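Local coordinates for protein TqaL (Neurospora crassa, PDB 7EEH) that belongs to the 2OG-Fe dioxygenase family of the cupin clan and holds an iron(III) ion within its mostly antiparallel beta-sheet fold, at residues I18-I21 / M22-S26; R25-Y28 / I29-S33; I34-G38 / S39-P43; V135-G138 / M139-G143. The protein carries 1 engineered substitution. All blocks are in the same frame, centred on the assembly; numbering follows the deposited sequence.

Interaction 1: I18-I21 / M22-S26; sequences IAEI and MKLRS
E20 sends its CG away from the backbone N (chi1 177°) and then bends at chi2 (57°), which swings the carboxylate along the helix toward K23 and L24. K23 sets its CG beside its own N (chi1 -68°) and runs fully extended, crossing E20 at about a right angle. OE1 of E20 thereby rests 3.7 Å from CD of K23, while the charged ends stay apart, with E20 OE1 and K23 NZ 4.3 Å from each other. A water closes this gap: it donates to E20 OE1 at 2.5 Å and accepts from K23 NZ at 2.8 Å, so the opposite charges meet through solvent. The other carboxylate oxygen, E20 OE2, approaches L24 CG at 4.0 Å.

All this happens on helix 12-31, whose i to i+4 backbone ladder continues unbroken from I18 to R25; the bond from M22 N to I18 O, for example, is 2.8 Å long. On the other flank I18, I21 and M22 make apolar contacts. I18 and the selenomethionine M22 point the same way, side by side, CG2 of I18 lying 4.2 Å from CG of M22. Bends in the M22 chain bring its CE back to I21 CG2 at 4.1 Å. I18, I21 and M22 all pack on M139 of helix 128-141, whereas L24 faces I34, V36 and L44. Y15 of the second subunit packs on I18 and M22, and P12 of that subunit lies against K23.

Interaction 2: R25-Y28 / I29-S33; sequences RSKY and ITNRS
S26 O takes two bonds from T30: OG1 of T30 donates at 3.2 Å and its N at 3.0 Å, the two arriving from opposite faces of the carbonyl plane. The i to i+4 ladder ends with R32 N on Y28 O (2.7 Å). R32 has positive phi (68°), which turns the chain out of the helix, and its bent side chain folds back so that NH1 donates to I29 O at 2.8 Å, nearly straight (165°), in the carbonyl plane and on a lone pair.

In the packing, CD1 of I29 sits over one face of the R25 guanidinium, 3.4 Å from NH1, and N31 ND2 lies 3.4 Å from K27 CG. At the edge of the Y28 ring, S33 CA meets CD1 at 3.6 Å.

The outer partners fix the polar ends: R25 NH2 bonds H142 O, Y28 OH bonds H190, R32 makes a salt bridge with E250, and N31 bonds E37 of the third subunit. Helix 12-31 thus passes into strand 33-36 beside strand 243-247, with Y28 packed on L245 and V247 and S33 on L246.

Interaction 3: I34-G38 / S39-P43; sequences IFVEG and SDMVP
E37 O receives the first backbone bond of the new helix, from M41 N at 2.9 Å with the donor in the carbonyl plane; D40 N adds a weak bond to the same oxygen. V42 N then reaches G38 O at 3.0 Å, the donor standing almost on the line of the carbonyl. E37 is the N-cap of helix 38-48, at the junction where strand 33-36 ends.

Two waters tie the cap together. One accepts from E37 N at 2.9 Å and donates to D40 OD2 at 2.6 Å, bridging one half of what would be a capping box, the D40 carboxylate to the N-cap N-H. The other donates to E37 OE1 at 2.6 Å and lies 3.0 Å from S39 OG, whose chi1 of 56° places the hydroxyl between its backbone N and carbonyl carbon. E37 and D40 run side by side, pointing the same way, their carboxylate planes 60° apart. OE2 of E37 instead bonds N31 of the third subunit, so this cap also belongs to a subunit interface.

Inward, V36 and the selenomethionine M41 cross at about a right angle, with V36 CG1 3.5 Å from SE. L24 lies against V36, and M41 packs further onto L133 and F136 of helix 128-141, joining the strand end to the helix layer.

With E37 OE1 and D40 OD2 5.8 Å apart and each supplied by a donating water, the two acids probably both remain ionised, and the N-terminal end of the helix may ease their mutual repulsion.

Interaction 4: V135-G138 / M139-G143; sequences VFKG and MICHG
I140 packs back on F136 one turn earlier in helix 128-141, which packs beside helix 12-31 against the antiparallel sheet of the cupin-type fold. From its CB, which is 3.8 Å from F136 O, the chain leaves with CG1 beside the backbone N (chi1 -69°). CG1 then passes F136 O at 3.5 Å, and the extended chi2 carries CD1 over one face of the F136 ring. There CD1 makes a CH-pi contact, 3.7 Å from the ring centroid and 25° off the normal. It is shifted toward the rim, so CZ of F136 is the closest ring atom at 3.3 Å. F136 brings its ring beneath this methyl by setting CG opposite its own N, and the ring is also touched by M41 and L44 of helix 38-48.

On the sheet-facing side K137 stretches out fully, its CG 4.0 Å from C141 SG, and its NZ bonds H190 O on strand 190-199. The selenomethionine M139 packs beside V135 one turn back, M139 CG to V135 CG1 4.3 Å, and turns its own end toward I18, I21 and M22.

The helix ends at H142, the first residue to leave helical angles. H142 N still donates to G138 O at 3.0 Å. Its ring stacks on F85 and takes F10 of the second subunit edge-to-face, while its carbonyl accepts from R25. At this last turn CB of H142 comes to 3.1 Å from the same G138 O.

How the interactions relate
Interactions 1 and 2 are successive turns of helix 12-31, sharing R25 and S26, with centres about 10 Å apart; interaction 3 follows through strand 33-36. Interaction 4 lies against all three. R25 NH2 probably bonds H142 O at 2.8 Å, I21 CG2 touches M139 CE at 3.3 Å, Y28 CD2 meets I140 CG2 at 3.7 Å, and M41 SE reaches F136 CZ at 3.7 Å. I140 is touched by I21, Y28 and I34, thus by all three other interactions. None forms the metal site of H184, D186 and H253: the side chain of K137 is about 11 Å from the iron and that of S33 about 13 Å.

Interaction 1: I18-I21 / M22-S26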
loop_
_atom_site.group_PDB
_atom_site.type_symbol
_atom_site.label_atom_id
_atom_site.label_comp_id
_atom_site.label_asym_id
_atom_site.label_seq_id
_atom_site.Cartn_x
_atom_site.Cartn_y
_atom_site.Cartn_z
ATOM N N ILE B 18 8.906 0.159 -6.528
ATOM C CA ILE B 18 10.225 -0.318 -6.130
ATOM C C ILE B 18 10.111 -1.199 -4.901
ATOM O O ILE B 18 10.743 -2.258 -4.820
ATOM C CB ILE B 18 11.182 0.869 -5.901
ATOM C CG1 ILE B 18 11.364 1.647 -7.212
ATOM C CG2 ILE B 18 12.544 0.357 -5.416
ATOM C CD1 ILE B 18 12.161 2.929 -7.057
ATOM N N ALA B 19 9.266 -0.799 -3.945
ATOM C CA ALA B 19 9.077 -1.608 -2.741
ATOM C C ALA B 19 8.638 -3.020 -3.098
ATOM O O ALA B 19 9.167 -4.004 -2.577
ATOM C CB ALA B 19 8.055 -0.941 -1.819
ATOM N N GLU B 20 7.668 -3.139 -3.997
ATOM C CA GLU B 20 7.212 -4.464 -4.393
ATOM C C GLU B 20 8.316 -5.229 -5.129
ATOM O O GLU B 20 8.473 -6.447 -4.950
ATOM C CB GLU B 20 5.946 -4.316 -5.249
ATOM C CG GLU B 20 5.398 -5.624 -5.799
ATOM C CD GLU B 20 5.096 -6.640 -4.706
ATOM O OE1 GLU B 20 4.648 -6.213 -3.610
ATOM O OE2 GLU B 20 5.312 -7.852 -4.955
ATOM N N ILE B 21 9.095 -4.530 -5.955
ATOM C CA ILE B 21 10.175 -5.191 -6.685
ATOM C C ILE B 21 11.244 -5.692 -5.721
ATOM O O ILE B 21 11.776 -6.792 -5.890
ATOM C CB ILE B 21 10.762 -4.249 -7.751
ATOM C CG1 ILE B 21 9.722 -3.979 -8.838
ATOM C CG2 ILE B 21 12.062 -4.831 -8.336
ATOM C CD1 ILE B 21 10.110 -2.833 -9.788
HETATM N N MSE B 22 11.505 -4.944 -4.655
HETATM C CA MSE B 22 12.444 -5.399 -3.606
HETATM C C MSE B 22 11.896 -6.671 -2.921
HETATM O O MSE B 22 12.679 -7.529 -2.600
HETATM C CB MSE B 22 12.755 -4.250 -2.657
HETATM C CG MSE B 22 13.506 -3.132 -3.293
HETATM SE SE MSE B 22 15.221 -3.717 -3.950
HETATM C CE MSE B 22 15.049 -3.808 -5.763
ATOM N N LYS B 23 10.584 -6.768 -2.715
ATOM C CA LYS B 23 10.024 -8.006 -2.171
ATOM C C LYS B 23 10.266 -9.186 -3.115
ATOM O O LYS B 23 10.684 -10.269 -2.688
ATOM C CB LYS B 23 8.531 -7.843 -1.901
ATOM C CG LYS B 23 8.218 -6.885 -0.774
ATOM C CD LYS B 23 6.711 -6.736 -0.625
ATOM C CE LYS B 23 6.372 -5.969 0.647
ATOM N NZ LYS B 23 5.011 -5.368 0.549
ATOM N N LEU B 24 9.989 -9.002 -4.408
ATOM C CA LEU B 24 10.263 -10.058 -5.381
ATOM C C LEU B 24 11.735 -10.437 -5.364
ATOM O O LEU B 24 12.082 -11.617 -5.491
ATOM C CB LEU B 24 9.833 -9.616 -6.792
ATOM C CG LEU B 24 8.326 -9.424 -6.990
ATOM C CD1 LEU B 24 7.994 -8.767 -8.341
ATOM C CD2 LEU B 24 7.610 -10.752 -6.843
ATOM N N ARG B 25 12.618 -9.445 -5.211
ATOM C CA ARG B 25 14.050 -9.726 -5.173
ATOM C C ARG B 25 14.407 -10.642 -4.001
ATOM O O ARG B 25 15.216 -11.564 -4.149
ATOM C CB ARG B 25 14.830 -8.412 -5.090
ATOM C CG ARG B 25 16.335 -8.574 -4.961
ATOM C CD ARG B 25 17.013 -7.232 -4.957
ATOM N NE ARG B 25 18.464 -7.301 -4.893
ATOM C CZ ARG B 25 19.154 -7.531 -3.779
ATOM N NH1 ARG B 25 18.530 -7.745 -2.623
ATOM N NH2 ARG B 25 20.476 -7.579 -3.832
ATOM N N SER B 26 13.813 -10.403 -2.829
ATOM C CA SER B 26 14.058 -11.284 -1.682
ATOM C C SER B 26 13.611 -12.705 -1.974
ATOM O O SER B 26 14.287 -13.669 -1.591
ATOM C CB SER B 26 13.336 -10.756 -0.444
ATOM O OG SER B 26 13.991 -9.606 0.033
HETATM O O HOH W 1 4.553 -4.316 -2.015
#

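Interaction 2: R25-Y28 / I29-S33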
loop_
_atom_site.group_PDB
_atom_site.type_symbol
_atom_site.label_atom_id
_atom_site.label_comp_id
_atom_site.label_asym_id
_atom_site.label_seq_id
_atom_site.Cartn_x
_atom_site.Cartn_y
_atom_site.Cartn_z
ATOM N N ARG B 25 12.618 -9.445 -5.211
ATOM C CA ARG B 25 14.050 -9.726 -5.173
ATOM C C ARG B 25 14.407 -10.642 -4.001
ATOM O O ARG B 25 15.216 -11.564 -4.149
ATOM C CB ARG B 25 14.830 -8.412 -5.090
ATOM C CG ARG B 25 16.335 -8.574 -4.961
ATOM C CD ARG B 25 17.013 -7.232 -4.957
ATOM N NE ARG B 25 18.464 -7.301 -4.893
ATOM C CZ ARG B 25 19.154 -7.531 -3.779
ATOM N NH1 ARG B 25 18.530 -7.745 -2.623
ATOM N NH2 ARG B 25 20.476 -7.579 -3.832
ATOM N N SER B 26 13.813 -10.403 -2.829
ATOM C CA SER B 26 14.058 -11.284 -1.682
ATOM C C SER B 26 13.611 -12.705 -1.974
ATOM O O SER B 26 14.287 -13.669 -1.591
ATOM C CB SER B 26 13.336 -10.756 -0.444
ATOM O OG SER B 26 13.991 -9.606 0.033
ATOM N N LYS B 27 12.478 -12.856 -2.664
ATOM C CA LYS B 27 11.989 -14.182 -3.035
ATOM C C LYS B 27 12.909 -14.837 -4.057
ATOM O O LYS B 27 13.118 -16.052 -4.027
ATOM C CB LYS B 27 10.564 -14.065 -3.577
ATOM C CG LYS B 27 9.850 -15.382 -3.819
ATOM C CD LYS B 27 8.350 -15.176 -4.112
ATOM C CE LYS B 27 8.089 -14.757 -5.560
ATOM N NZ LYS B 27 6.645 -14.403 -5.805
ATOM N N TYR B 28 13.472 -14.037 -4.964
ATOM C CA TYR B 28 14.453 -14.543 -5.920
ATOM C C TYR B 28 15.713 -15.035 -5.214
ATOM O O TYR B 28 16.241 -16.098 -5.546
ATOM C CB TYR B 28 14.798 -13.436 -6.908
ATOM C CG TYR B 28 15.652 -13.810 -8.097
ATOM C CD1 TYR B 28 15.263 -14.816 -8.979
ATOM C CD2 TYR B 28 16.798 -13.091 -8.387
ATOM C CE1 TYR B 28 16.029 -15.118 -10.097
ATOM C CE2 TYR B 28 17.573 -13.389 -9.501
ATOM C CZ TYR B 28 17.186 -14.398 -10.347
ATOM O OH TYR B 28 17.959 -14.666 -11.463
ATOM N N ILE B 29 16.221 -14.261 -4.251
ATOM C CA ILE B 29 17.384 -14.705 -3.482
ATOM C C ILE B 29 17.092 -16.036 -2.800
ATOM O O ILE B 29 17.918 -16.954 -2.812
ATOM C CB ILE B 29 17.796 -13.631 -2.462
ATOM C CG1 ILE B 29 18.372 -12.424 -3.186
ATOM C CG2 ILE B 29 18.836 -14.199 -1.452
ATOM C CD1 ILE B 29 18.404 -11.168 -2.343
ATOM N N THR B 30 15.895 -16.175 -2.236
ATOM C CA THR B 30 15.545 -17.392 -1.505
ATOM C C THR B 30 15.351 -18.571 -2.444
ATOM O O THR B 30 15.870 -19.662 -2.198
ATOM C CB THR B 30 14.280 -17.160 -0.673
ATOM O OG1 THR B 30 14.579 -16.206 0.343
ATOM C CG2 THR B 30 13.836 -18.449 -0.012
ATOM N N ASN B 31 14.620 -18.369 -3.541
ATOM C CA ASN B 31 14.204 -19.487 -4.367
ATOM C C ASN B 31 15.057 -19.691 -5.613
ATOM O O ASN B 31 14.944 -20.748 -6.241
ATOM C CB ASN B 31 12.743 -19.316 -4.784
ATOM C CG ASN B 31 11.802 -19.387 -3.611
ATOM O OD1 ASN B 31 12.052 -20.111 -2.642
ATOM N ND2 ASN B 31 10.713 -18.637 -3.686
ATOM N N ARG B 32 15.885 -18.717 -5.993
ATOM C CA ARG B 32 16.754 -18.744 -7.173
ATOM C C ARG B 32 15.981 -18.699 -8.490
ATOM O O ARG B 32 16.586 -18.881 -9.574
ATOM C CB ARG B 32 17.702 -19.950 -7.158
ATOM C CG ARG B 32 18.268 -20.286 -5.768
ATOM C CD ARG B 32 18.831 -19.065 -5.063
ATOM N NE ARG B 32 20.113 -18.674 -5.623
ATOM C CZ ARG B 32 20.774 -17.577 -5.286
ATOM N NH1 ARG B 32 20.278 -16.737 -4.380
ATOM N NH2 ARG B 32 21.939 -17.325 -5.855
ATOM N N SER B 33 14.671 -18.471 -8.431
ATOM C CA SER B 33 13.853 -18.088 -9.577
ATOM C C SER B 33 12.550 -17.500 -9.058
ATOM O O SER B 33 12.176 -17.716 -7.906
ATOM C CB SER B 33 13.563 -19.262 -10.509
ATOM O OG SER B 33 12.651 -20.172 -9.929
#

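Interaction 3: I34-G38 / S39-P43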
loop_
_atom_site.group_PDB
_atom_site.type_symbol
_atom_site.label_atom_id
_atom_site.label_comp_id
_atom_site.label_asym_id
_atom_site.label_seq_id
_atom_site.Cartn_x
_atom_site.Cartn_y
_atom_site.Cartn_z
ATOM N N ILE B 34 11.877 -16.728 -9.919
ATOM C CA ILE B 34 10.562 -16.175 -9.617
ATOM C C ILE B 34 9.741 -16.165 -10.893
ATOM O O ILE B 34 10.263 -15.936 -11.990
ATOM C CB ILE B 34 10.596 -14.736 -9.054
ATOM C CG1 ILE B 34 11.418 -13.798 -9.957
ATOM C CG2 ILE B 34 11.110 -14.715 -7.630
ATOM C CD1 ILE B 34 11.289 -12.335 -9.547
ATOM N N PHE B 35 8.441 -16.388 -10.745
ATOM C CA PHE B 35 7.497 -16.218 -11.840
ATOM C C PHE B 35 6.514 -15.135 -11.437
ATOM O O PHE B 35 5.960 -15.177 -10.337
ATOM C CB PHE B 35 6.772 -17.521 -12.164
ATOM C CG PHE B 35 5.834 -17.414 -13.351
ATOM C CD1 PHE B 35 6.334 -17.296 -14.641
ATOM C CD2 PHE B 35 4.456 -17.438 -13.170
ATOM C CE1 PHE B 35 5.471 -17.208 -15.734
ATOM C CE2 PHE B 35 3.597 -17.338 -14.259
ATOM C CZ PHE B 35 4.112 -17.227 -15.538
ATOM N N VAL B 36 6.344 -14.139 -12.293
ATOM C CA VAL B 36 5.493 -13.003 -11.979
ATOM C C VAL B 36 4.401 -12.955 -13.030
ATOM O O VAL B 36 4.696 -12.854 -14.226
ATOM C CB VAL B 36 6.275 -11.683 -11.933
ATOM C CG1 VAL B 36 5.368 -10.568 -11.447
ATOM C CG2 VAL B 36 7.500 -11.813 -11.021
ATOM N N GLU B 37 3.150 -13.057 -12.592
ATOM C CA GLU B 37 2.036 -12.991 -13.524
ATOM C C GLU B 37 1.941 -11.602 -14.144
ATOM O O GLU B 37 2.198 -10.592 -13.482
ATOM C CB GLU B 37 0.731 -13.336 -12.810
ATOM C CG GLU B 37 0.843 -14.551 -11.931
ATOM C CD GLU B 37 -0.061 -15.657 -12.378
ATOM O OE1 GLU B 37 -1.052 -15.358 -13.063
ATOM O OE2 GLU B 37 0.229 -16.827 -12.057
ATOM N N GLY B 38 1.547 -11.558 -15.419
ATOM C CA GLY B 38 1.460 -10.283 -16.125
ATOM C C GLY B 38 0.559 -9.273 -15.438
ATOM O O GLY B 38 0.841 -8.074 -15.447
ATOM N N SER B 39 -0.538 -9.742 -14.833
ATOM C CA SER B 39 -1.404 -8.846 -14.067
ATOM C C SER B 39 -0.646 -8.157 -12.939
ATOM O O SER B 39 -0.958 -7.008 -12.597
ATOM C CB SER B 39 -2.613 -9.613 -13.509
ATOM O OG SER B 39 -2.231 -10.729 -12.727
ATOM N N ASP B 40 0.355 -8.829 -12.355
ATOM C CA ASP B 40 1.203 -8.217 -11.336
ATOM C C ASP B 40 2.343 -7.395 -11.934
ATOM O O ASP B 40 2.808 -6.436 -11.300
ATOM C CB ASP B 40 1.762 -9.306 -10.419
ATOM C CG ASP B 40 0.670 -10.016 -9.661
ATOM O OD1 ASP B 40 -0.314 -9.335 -9.333
ATOM O OD2 ASP B 40 0.771 -11.237 -9.425
HETATM N N MSE B 41 2.821 -7.749 -13.124
HETATM C CA MSE B 41 3.841 -6.932 -13.770
HETATM C C MSE B 41 3.313 -5.567 -14.204
HETATM O O MSE B 41 4.035 -4.583 -14.099
HETATM C CB MSE B 41 4.454 -7.650 -14.981
HETATM C CG MSE B 41 5.204 -8.904 -14.595
HETATM SE SE MSE B 41 6.913 -8.469 -13.774
HETATM C CE MSE B 41 7.327 -6.801 -14.660
ATOM N N VAL B 42 2.061 -5.495 -14.690
ATOM C CA VAL B 42 1.573 -4.233 -15.262
ATOM C C VAL B 42 1.705 -3.062 -14.293
ATOM O O VAL B 42 2.303 -2.041 -14.675
ATOM C CB VAL B 42 0.139 -4.401 -15.794
ATOM C CG1 VAL B 42 -0.485 -3.035 -16.010
ATOM C CG2 VAL B 42 0.149 -5.161 -17.097
ATOM N N PRO B 43 1.219 -3.136 -13.045
ATOM C CA PRO B 43 1.385 -1.973 -12.156
ATOM C C PRO B 43 2.837 -1.683 -11.808
ATOM O O PRO B 43 3.183 -0.514 -11.600
ATOM C CB PRO B 43 0.557 -2.347 -10.920
ATOM C CG PRO B 43 0.435 -3.800 -10.964
ATOM C CD PRO B 43 0.444 -4.204 -12.391
HETATM O O HOH W 2 2.766 -12.827 -9.773
HETATM O O HOH W 3 -3.031 -13.629 -13.021
#

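Interaction 4: V135-G138 / M139-G143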
loop_
_atom_site.group_PDB
_atom_site.type_symbol
_atom_site.label_atom_id
_atom_site.label_comp_id
_atom_site.label_asym_id
_atom_site.label_seq_id
_atom_site.Cartn_x
_atom_site.Cartn_y
_atom_site.Cartn_z
ATOM N N VAL B 135 14.806 -2.039 -16.580
ATOM C CA VAL B 135 15.029 -1.493 -15.246
ATOM C C VAL B 135 14.620 -2.519 -14.195
ATOM O O VAL B 135 15.354 -2.771 -13.231
ATOM C CB VAL B 135 14.277 -0.158 -15.087
ATOM C CG1 VAL B 135 14.442 0.385 -13.708
ATOM C CG2 VAL B 135 14.814 0.868 -16.090
ATOM N N PHE B 136 13.446 -3.127 -14.374
ATOM C CA PHE B 136 12.966 -4.165 -13.462
ATOM C C PHE B 136 14.026 -5.232 -13.233
ATOM O O PHE B 136 14.350 -5.570 -12.087
ATOM C CB PHE B 136 11.689 -4.790 -14.036
ATOM C CG PHE B 136 11.191 -6.035 -13.305
ATOM C CD1 PHE B 136 10.333 -5.924 -12.214
ATOM C CD2 PHE B 136 11.497 -7.303 -13.774
ATOM C CE1 PHE B 136 9.816 -7.060 -11.588
ATOM C CE2 PHE B 136 10.991 -8.439 -13.163
ATOM C CZ PHE B 136 10.146 -8.316 -12.060
ATOM N N LYS B 137 14.576 -5.778 -14.315
ATOM C CA LYS B 137 15.552 -6.860 -14.181
ATOM C C LYS B 137 16.817 -6.385 -13.473
ATOM O O LYS B 137 17.338 -7.078 -12.590
ATOM C CB LYS B 137 15.899 -7.438 -15.556
ATOM C CG LYS B 137 16.905 -8.586 -15.467
ATOM C CD LYS B 137 17.156 -9.316 -16.792
ATOM C CE LYS B 137 17.948 -10.614 -16.510
ATOM N NZ LYS B 137 18.374 -11.353 -17.727
ATOM N N GLY B 138 17.334 -5.209 -13.853
ATOM C CA GLY B 138 18.554 -4.713 -13.225
ATOM C C GLY B 138 18.391 -4.506 -11.731
ATOM O O GLY B 138 19.285 -4.823 -10.941
HETATM N N MSE B 139 17.227 -4.000 -11.343
HETATM C CA MSE B 139 16.894 -3.739 -9.925
HETATM C C MSE B 139 16.911 -5.037 -9.122
HETATM O O MSE B 139 17.431 -5.025 -8.072
HETATM C CB MSE B 139 15.532 -3.061 -9.777
HETATM C CG MSE B 139 15.526 -1.604 -10.067
HETATM SE SE MSE B 139 13.824 -0.849 -9.600
HETATM C CE MSE B 139 13.360 -1.775 -8.032
ATOM N N ILE B 140 16.363 -6.108 -9.664
ATOM C CA ILE B 140 16.299 -7.385 -8.958
ATOM C C ILE B 140 17.681 -8.036 -8.889
ATOM O O ILE B 140 18.150 -8.429 -7.817
ATOM C CB ILE B 140 15.273 -8.312 -9.632
ATOM C CG1 ILE B 140 13.863 -7.774 -9.412
ATOM C CG2 ILE B 140 15.398 -9.736 -9.094
ATOM C CD1 ILE B 140 12.810 -8.593 -10.086
ATOM N N CYS B 141 18.361 -8.145 -10.032
ATOM C CA CYS B 141 19.597 -8.922 -10.074
ATOM C C CYS B 141 20.747 -8.215 -9.365
ATOM O O CYS B 141 21.678 -8.878 -8.896
ATOM C CB CYS B 141 19.978 -9.210 -11.524
ATOM S SG CYS B 141 18.752 -10.243 -12.333
ATOM N N HIS B 142 20.699 -6.886 -9.290
ATOM C CA HIS B 142 21.722 -6.089 -8.620
ATOM C C HIS B 142 21.952 -6.578 -7.198
ATOM O O HIS B 142 21.014 -6.660 -6.403
ATOM C CB HIS B 142 21.286 -4.622 -8.608
ATOM C CG HIS B 142 22.280 -3.688 -7.993
ATOM N ND1 HIS B 142 21.904 -2.576 -7.267
ATOM C CD2 HIS B 142 23.634 -3.690 -8.008
ATOM C CE1 HIS B 142 22.985 -1.938 -6.855
ATOM N NE2 HIS B 142 24.047 -2.594 -7.289
ATOM N N GLY B 143 23.203 -6.898 -6.881
ATOM C CA GLY B 143 23.586 -7.308 -5.545
ATOM C C GLY B 143 23.301 -8.748 -5.184
ATOM O O GLY B 143 23.665 -9.170 -4.083
#